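Local atomic coordinates of putative peptidase (Clostridium acetobutylicum, PDB entry 3K9T), a protein that binds one zinc ion per subunit and probably takes part in the biosynthesis of modified polysaccharides, without expected peptidase activity despite an aminopeptidase-like region. Residues E181-T186 / R300-P305; I232-L235 / K241-N244; K263-K266 / E271-K274. All coordinates share one frame; numbering follows the deposited sequence.

Interaction 1. Residues E181-T186 / R300-P305; sequences EILLTT and RQFSSP
Phe302 reaches from the end of the short helix 299-302 to strand 181-187, where its ring meets Leu183 and Thr185. The CA atoms of Phe302 and Leu183 are 10.4 Å apart, so the gap is spanned by side chains alone, and an aromatic residue is long enough to do it. The methyl carbon CD2 of Leu183 lies over one face of the ring, offset toward the rim, with CE1 of Phe302 3.8 Å away. From CD2 to the ring centroid is 4.1 Å, on a line 24° off the ring normal, which makes this a CH-pi contact. Thr185 approaches more obliquely: its CG2 sits 3.8 Å from both CE2 and CZ of Phe302. With OG1 placed between the backbone N and the carbonyl carbon (chi1 83°), the threonine can offer this methyl to the ring. Beta-branched threonine suits the extended strand, and here it is the methyl branch that bears on the ring. The contact is buried and involves no hydrogen bond between the two segments. Ser231 and Leu235 of helix 229-237 also touch Phe302, while Gln301, the residue before it, is hydrogen-bonded to Glu367 of the second subunit. This is one helix-on-sheet junction of the alpha/beta fold characteristic of zinc aminopeptidase-like domains, in which helices pack on a mixed central sheet.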
# COMPACT_ATOMS: atom_id res chain seq x y z
N GLU A 181 6.71 -20.91 -23.48
CA GLU A 181 5.77 -20.57 -24.48
C GLU A 181 4.92 -19.39 -24.08
O GLU A 181 4.52 -19.26 -22.91
CB GLU A 181 4.90 -21.81 -24.67
CG GLU A 181 4.08 -21.83 -25.88
CD GLU A 181 3.32 -23.13 -26.01
OE1 GLU A 181 3.96 -24.21 -26.07
OE2 GLU A 181 2.08 -23.06 -26.09
N ILE A 182 4.67 -18.51 -25.04
CA ILE A 182 3.75 -17.40 -24.87
C ILE A 182 2.51 -17.81 -25.72
O ILE A 182 2.68 -18.20 -26.89
CB ILE A 182 4.35 -16.07 -25.36
CG1 ILE A 182 5.70 -15.78 -24.68
CG2 ILE A 182 3.33 -14.94 -25.26
CD1 ILE A 182 5.72 -15.64 -23.16
N LEU A 183 1.31 -17.75 -25.12
CA LEU A 183 0.05 -18.16 -25.74
C LEU A 183 -0.80 -16.94 -26.09
O LEU A 183 -1.06 -16.08 -25.24
CB LEU A 183 -0.73 -19.08 -24.79
CG LEU A 183 -2.09 -19.68 -25.23
CD1 LEU A 183 -2.01 -20.74 -26.42
CD2 LEU A 183 -2.84 -20.24 -24.02
N LEU A 184 -1.24 -16.84 -27.34
CA LEU A 184 -2.08 -15.74 -27.76
C LEU A 184 -3.31 -16.37 -28.36
O LEU A 184 -3.19 -17.08 -29.35
CB LEU A 184 -1.34 -14.87 -28.78
CG LEU A 184 -0.09 -14.21 -28.19
CD1 LEU A 184 0.74 -13.61 -29.26
CD2 LEU A 184 -0.50 -13.13 -27.21
N THR A 185 -4.47 -16.13 -27.78
CA THR A 185 -5.68 -16.80 -28.21
C THR A 185 -6.71 -15.79 -28.67
O THR A 185 -6.71 -14.64 -28.23
CB THR A 185 -6.28 -17.66 -27.07
OG1 THR A 185 -7.08 -16.85 -26.19
CG2 THR A 185 -5.18 -18.33 -26.27
N THR A 186 -7.61 -16.22 -29.54
CA THR A 186 -8.74 -15.39 -29.90
C THR A 186 -9.90 -16.31 -30.30
O THR A 186 -9.67 -17.48 -30.66
CB THR A 186 -8.37 -14.37 -30.98
OG1 THR A 186 -9.38 -13.36 -31.04
CG2 THR A 186 -8.19 -15.05 -32.37
N ARG A 300 -11.09 -16.91 -18.34
CA ARG A 300 -11.77 -17.79 -17.36
C ARG A 300 -11.40 -19.26 -17.42
O ARG A 300 -11.29 -19.93 -16.39
CB ARG A 300 -13.30 -17.70 -17.43
CG ARG A 300 -13.88 -17.46 -18.77
CD ARG A 300 -15.19 -16.72 -18.62
NE ARG A 300 -16.25 -17.66 -18.92
CZ ARG A 300 -17.09 -17.53 -19.94
NH1 ARG A 300 -17.06 -16.45 -20.71
NH2 ARG A 300 -18.00 -18.47 -20.17
N GLN A 301 -11.24 -19.79 -18.62
CA GLN A 301 -10.83 -21.19 -18.71
C GLN A 301 -9.36 -21.30 -18.34
O GLN A 301 -8.99 -22.09 -17.51
CB GLN A 301 -11.16 -21.80 -20.07
CG GLN A 301 -12.56 -21.44 -20.60
CD GLN A 301 -13.68 -21.78 -19.65
OE1 GLN A 301 -13.55 -22.69 -18.81
NE2 GLN A 301 -14.82 -21.08 -19.80
N PHE A 302 -8.52 -20.41 -18.85
CA PHE A 302 -7.07 -20.50 -18.55
C PHE A 302 -6.75 -20.23 -17.10
O PHE A 302 -5.74 -20.69 -16.61
CB PHE A 302 -6.24 -19.60 -19.49
CG PHE A 302 -6.39 -19.96 -20.92
CD1 PHE A 302 -5.99 -21.20 -21.38
CD2 PHE A 302 -6.97 -19.07 -21.83
CE1 PHE A 302 -6.16 -21.55 -22.73
CE2 PHE A 302 -7.12 -19.43 -23.20
CZ PHE A 302 -6.72 -20.66 -23.63
N SER A 303 -7.63 -19.50 -16.43
CA SER A 303 -7.43 -19.12 -15.04
C SER A 303 -8.22 -19.96 -14.05
O SER A 303 -8.22 -19.63 -12.87
CB SER A 303 -7.83 -17.66 -14.87
OG SER A 303 -7.01 -16.86 -15.72
N SER A 304 -8.93 -21.01 -14.52
CA SER A 304 -9.55 -22.02 -13.64
C SER A 304 -8.48 -22.50 -12.71
O SER A 304 -7.30 -22.48 -13.06
CB SER A 304 -9.96 -23.30 -14.37
OG SER A 304 -10.12 -23.13 -15.74
N PRO A 305 -8.88 -23.02 -11.55
CA PRO A 305 -7.87 -23.38 -10.55
C PRO A 305 -7.05 -24.60 -10.94
O PRO A 305 -5.94 -24.78 -10.46
CB PRO A 305 -8.66 -23.63 -9.27
CG PRO A 305 -10.09 -23.50 -9.62
CD PRO A 305 -10.24 -22.99 -11.01

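Interaction 2. Residues I232-L235 / K241-N244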
# COMPACT_ATOMS: atom_id res chain seq x y z
N ILE A 232 -11.78 -24.85 -23.84
CA ILE A 232 -11.92 -26.08 -23.01
C ILE A 232 -11.47 -27.29 -23.83
O ILE A 232 -10.67 -28.09 -23.37
CB ILE A 232 -13.37 -26.26 -22.47
CG1 ILE A 232 -13.75 -25.08 -21.57
CG2 ILE A 232 -13.49 -27.58 -21.67
CD1 ILE A 232 -15.23 -25.06 -21.14
N THR A 233 -11.94 -27.39 -25.08
CA THR A 233 -11.50 -28.46 -25.96
C THR A 233 -9.98 -28.49 -26.15
O THR A 233 -9.36 -29.56 -26.08
CB THR A 233 -12.17 -28.36 -27.32
OG1 THR A 233 -13.59 -28.44 -27.13
CG2 THR A 233 -11.68 -29.49 -28.28
N TRP A 234 -9.39 -27.32 -26.36
CA TRP A 234 -7.97 -27.26 -26.57
C TRP A 234 -7.21 -27.69 -25.33
O TRP A 234 -6.29 -28.50 -25.42
CB TRP A 234 -7.52 -25.87 -27.01
CG TRP A 234 -6.07 -25.85 -27.31
CD1 TRP A 234 -5.46 -26.21 -28.50
CD2 TRP A 234 -5.04 -25.50 -26.42
NE1 TRP A 234 -4.10 -26.09 -28.38
CE2 TRP A 234 -3.81 -25.67 -27.11
CE3 TRP A 234 -5.02 -25.09 -25.08
CZ2 TRP A 234 -2.57 -25.42 -26.51
CZ3 TRP A 234 -3.79 -24.83 -24.48
CH2 TRP A 234 -2.59 -24.99 -25.21
N LEU A 235 -7.61 -27.16 -24.17
CA LEU A 235 -6.97 -27.52 -22.90
C LEU A 235 -7.10 -29.03 -22.65
O LEU A 235 -6.16 -29.67 -22.19
CB LEU A 235 -7.54 -26.69 -21.72
CG LEU A 235 -7.11 -25.23 -21.67
CD1 LEU A 235 -7.91 -24.38 -20.69
CD2 LEU A 235 -5.62 -25.15 -21.36
N LYS A 241 1.17 -29.88 -22.51
CA LYS A 241 1.81 -28.62 -22.95
C LYS A 241 1.69 -27.47 -21.96
O LYS A 241 2.42 -26.48 -22.08
CB LYS A 241 1.20 -28.17 -24.30
CG LYS A 241 1.75 -28.98 -25.48
CD LYS A 241 0.82 -28.99 -26.66
CE LYS A 241 1.00 -30.25 -27.52
NZ LYS A 241 1.67 -30.02 -28.85
N LEU A 242 0.80 -27.58 -20.98
CA LEU A 242 0.54 -26.47 -20.06
C LEU A 242 1.73 -26.07 -19.23
O LEU A 242 1.92 -24.90 -18.93
CB LEU A 242 -0.63 -26.79 -19.13
CG LEU A 242 -1.94 -27.18 -19.80
CD1 LEU A 242 -3.07 -27.17 -18.76
CD2 LEU A 242 -2.23 -26.27 -20.97
N LYS A 243 2.54 -27.04 -18.83
CA LYS A 243 3.73 -26.71 -18.02
C LYS A 243 4.70 -25.70 -18.69
O LYS A 243 5.45 -25.04 -18.02
CB LYS A 243 4.48 -28.01 -17.63
CG LYS A 243 5.06 -28.78 -18.83
CD LYS A 243 5.58 -30.16 -18.42
CE LYS A 243 6.21 -30.89 -19.59
NZ LYS A 243 7.31 -30.06 -20.20
N ASN A 244 4.69 -25.58 -20.01
CA ASN A 244 5.55 -24.63 -20.70
C ASN A 244 4.94 -23.26 -20.92
O ASN A 244 5.67 -22.36 -21.32
CB ASN A 244 5.91 -25.15 -22.09
CG ASN A 244 6.69 -26.46 -22.07
OD1 ASN A 244 7.47 -26.71 -21.16
ND2 ASN A 244 6.49 -27.27 -23.10
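Leu242 meets Leu235 and Trp234 inside a beta-alpha-beta crossover: helix 229-237 follows strand 219-225, and the loop holding 241-244 leads on into strand 245-250, parallel to 219-225 in the sheet, with strand 181-187 between them. The closest approach is between methyls, CD2 of Leu235 lying 3.6 Å from CD2 of Leu242. The two leucine side chains lie roughly perpendicular. The same Leu242 methyl comes within 4.1 Å of CZ3 on the six-membered ring of Trp234, so one branch serves both helix residues. Trp234 and Leu242 run alongside in opposed senses, which brings the far end of the indole, not its root, to the leucine. That reach depends on a CG anti to the backbone N (chi1 -176°), which puts the six-membered ring, with CZ3, next to Leu242. Leucine suits the loop position because its branched end lets one methyl, CD2, fit beside both a leucine and a large ring, and no directional bond is required. Farther out, the indole packs on Arg221 and Leu223 of strand 219-225, its ring meets that of Tyr169 with the planes nearly perpendicular, and its NE1 makes a weak hydrogen bond to Glu171. Leu235 is covered in turn by Phe63, by Ile307 and by Cys366 of the second subunit, which places this helix at the trimer interface. The loop side is shaped by its own backbone: residues 241-244 have helical torsions, and the turn is closed by the bond from Asn244 N to Lys241 O, 3.2 Å long.

Interaction 3. Residues K263-K266 / E271-K274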
# COMPACT_ATOMS: atom_id res chain seq x y z
N LYS A 263 -6.98 -6.24 -18.94
CA LYS A 263 -7.48 -7.07 -17.85
C LYS A 263 -6.32 -7.94 -17.38
O LYS A 263 -5.71 -8.68 -18.14
CB LYS A 263 -8.66 -7.93 -18.30
CG LYS A 263 -9.19 -8.93 -17.27
CD LYS A 263 -10.43 -9.65 -17.84
CE LYS A 263 -10.96 -10.74 -16.90
NZ LYS A 263 -12.26 -11.29 -17.40
N ARG A 264 -6.02 -7.84 -16.10
CA ARG A 264 -4.97 -8.64 -15.53
C ARG A 264 -5.28 -10.12 -15.39
O ARG A 264 -6.43 -10.54 -15.31
CB ARG A 264 -4.66 -8.13 -14.15
CG ARG A 264 -4.08 -6.77 -14.15
CD ARG A 264 -3.94 -6.38 -12.76
NE ARG A 264 -3.08 -5.24 -12.64
CZ ARG A 264 -3.25 -4.28 -11.74
NH1 ARG A 264 -4.28 -4.31 -10.90
NH2 ARG A 264 -2.40 -3.28 -11.69
N THR A 265 -4.20 -10.88 -15.29
CA THR A 265 -4.28 -12.27 -14.89
C THR A 265 -4.86 -12.36 -13.49
O THR A 265 -4.85 -11.37 -12.75
CB THR A 265 -2.87 -12.92 -14.84
OG1 THR A 265 -2.11 -12.45 -13.69
CG2 THR A 265 -2.12 -12.65 -16.13
N LYS A 266 -5.31 -13.56 -13.12
CA LYS A 266 -5.87 -13.78 -11.80
C LYS A 266 -4.85 -13.43 -10.71
O LYS A 266 -5.24 -13.07 -9.62
CB LYS A 266 -6.41 -15.21 -11.62
CG LYS A 266 -5.32 -16.29 -11.41
CD LYS A 266 -5.86 -17.73 -11.17
CE LYS A 266 -5.93 -18.20 -9.67
NZ LYS A 266 -6.91 -19.41 -9.58
N GLU A 271 4.38 -11.82 -14.50
CA GLU A 271 5.27 -11.13 -15.41
C GLU A 271 4.53 -10.42 -16.55
O GLU A 271 4.81 -9.23 -16.84
CB GLU A 271 6.33 -12.04 -15.95
CG GLU A 271 7.42 -11.24 -16.64
CD GLU A 271 8.51 -12.08 -17.26
OE1 GLU A 271 8.66 -13.26 -16.83
OE2 GLU A 271 9.22 -11.52 -18.15
N ILE A 272 3.56 -11.11 -17.15
CA ILE A 272 2.78 -10.52 -18.25
C ILE A 272 2.03 -9.25 -17.79
O ILE A 272 1.98 -8.29 -18.52
CB ILE A 272 1.83 -11.57 -18.94
CG1 ILE A 272 1.20 -10.99 -20.21
CG2 ILE A 272 0.76 -12.07 -17.99
CD1 ILE A 272 2.20 -10.47 -21.22
N ASP A 273 1.48 -9.24 -16.58
CA ASP A 273 0.78 -8.04 -16.04
C ASP A 273 1.73 -6.88 -15.93
O ASP A 273 1.41 -5.75 -16.34
CB ASP A 273 0.22 -8.29 -14.63
CG ASP A 273 -0.83 -9.38 -14.59
OD1 ASP A 273 -1.74 -9.38 -15.46
OD2 ASP A 273 -0.75 -10.24 -13.68
N LYS A 274 2.90 -7.17 -15.36
CA LYS A 274 3.93 -6.17 -15.13
C LYS A 274 4.42 -5.66 -16.47
O LYS A 274 4.64 -4.45 -16.64
CB LYS A 274 5.07 -6.73 -14.27
CG LYS A 274 4.62 -7.11 -12.86
CD LYS A 274 5.16 -6.28 -11.74
CE LYS A 274 6.48 -6.88 -11.20
NZ LYS A 274 6.75 -6.51 -9.73
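Asp273 receives two hydrogen bonds from Thr265, one on each carboxylate oxygen. The backbone N of Thr265 donates to OD1 at 2.9 Å with an N-H...O angle of 163°, and the hydroxyl OG1 donates to OD2 at 2.6 Å. Both oxygens use the syn lone pair, so the two donors meet the carboxylate as a matching pair. Threonine can supply them because OG1 stands between its backbone N and its carbonyl carbon (chi1 73°), which brings the hydroxyl to the same side as the residue's own amide N-H, and both can meet one carboxylate. Each oxygen has a further partner, Tyr262 OH for OD1 and the backbone N of Ala270 for OD2. The bond to Ala270, just before helix 271-282, resembles the returning half of a capping box, although alanine has no polar side chain to make the other half. Thr265 OG1 also accepts weak bonds from the amides of Phe267 and Gly268, consistent with a tight turn after Thr265. Around this polar centre the packing is close. CG2 of Thr265 rests 3.5 Å from CG2 of Ile272, whose side chain goes on to touch Met247 and Leu249 of strand 245-250. CB of Arg264 lies 3.4 Å from OD1 of Asp273, yet its guanidinium belongs elsewhere, in salt bridges with Glu277 and Asp291; NE stays 5.2 Å from OD1. With four donors on a buried carboxylate in the first turn of a helix, where the helix dipole would favour negative charge, Asp273 is probably ionised, and its rotation is fixed because Thr265 holds both oxygens, with Tyr262 on OD1 and Ala270 N on OD2.

In the fold
From the N terminus, strand 181-187 opens interaction 1, which closes only when residues 300-305 return to it, enclosing a long loop. Interactions 2 and 3 both fall within that loop, in series and without crossing: 232-235 with 241-244 closes first, then 263-266 with 271-274. Interaction 2 joins the first directly, through a probable hydrogen bond from Glu181 N to Asn244 O (2.8 Å), and both reach the second subunit. Interaction 3 touches interaction 1 through Lys266, packed near Ser303 and Pro305, but stays about 11 Å from interaction 2 at the nearest atoms. Interaction 1 ties strand to helix, interaction 2 helix 229-237 to the loop before 245-250, and interaction 3 the loop after 260-263 to helix 271-282.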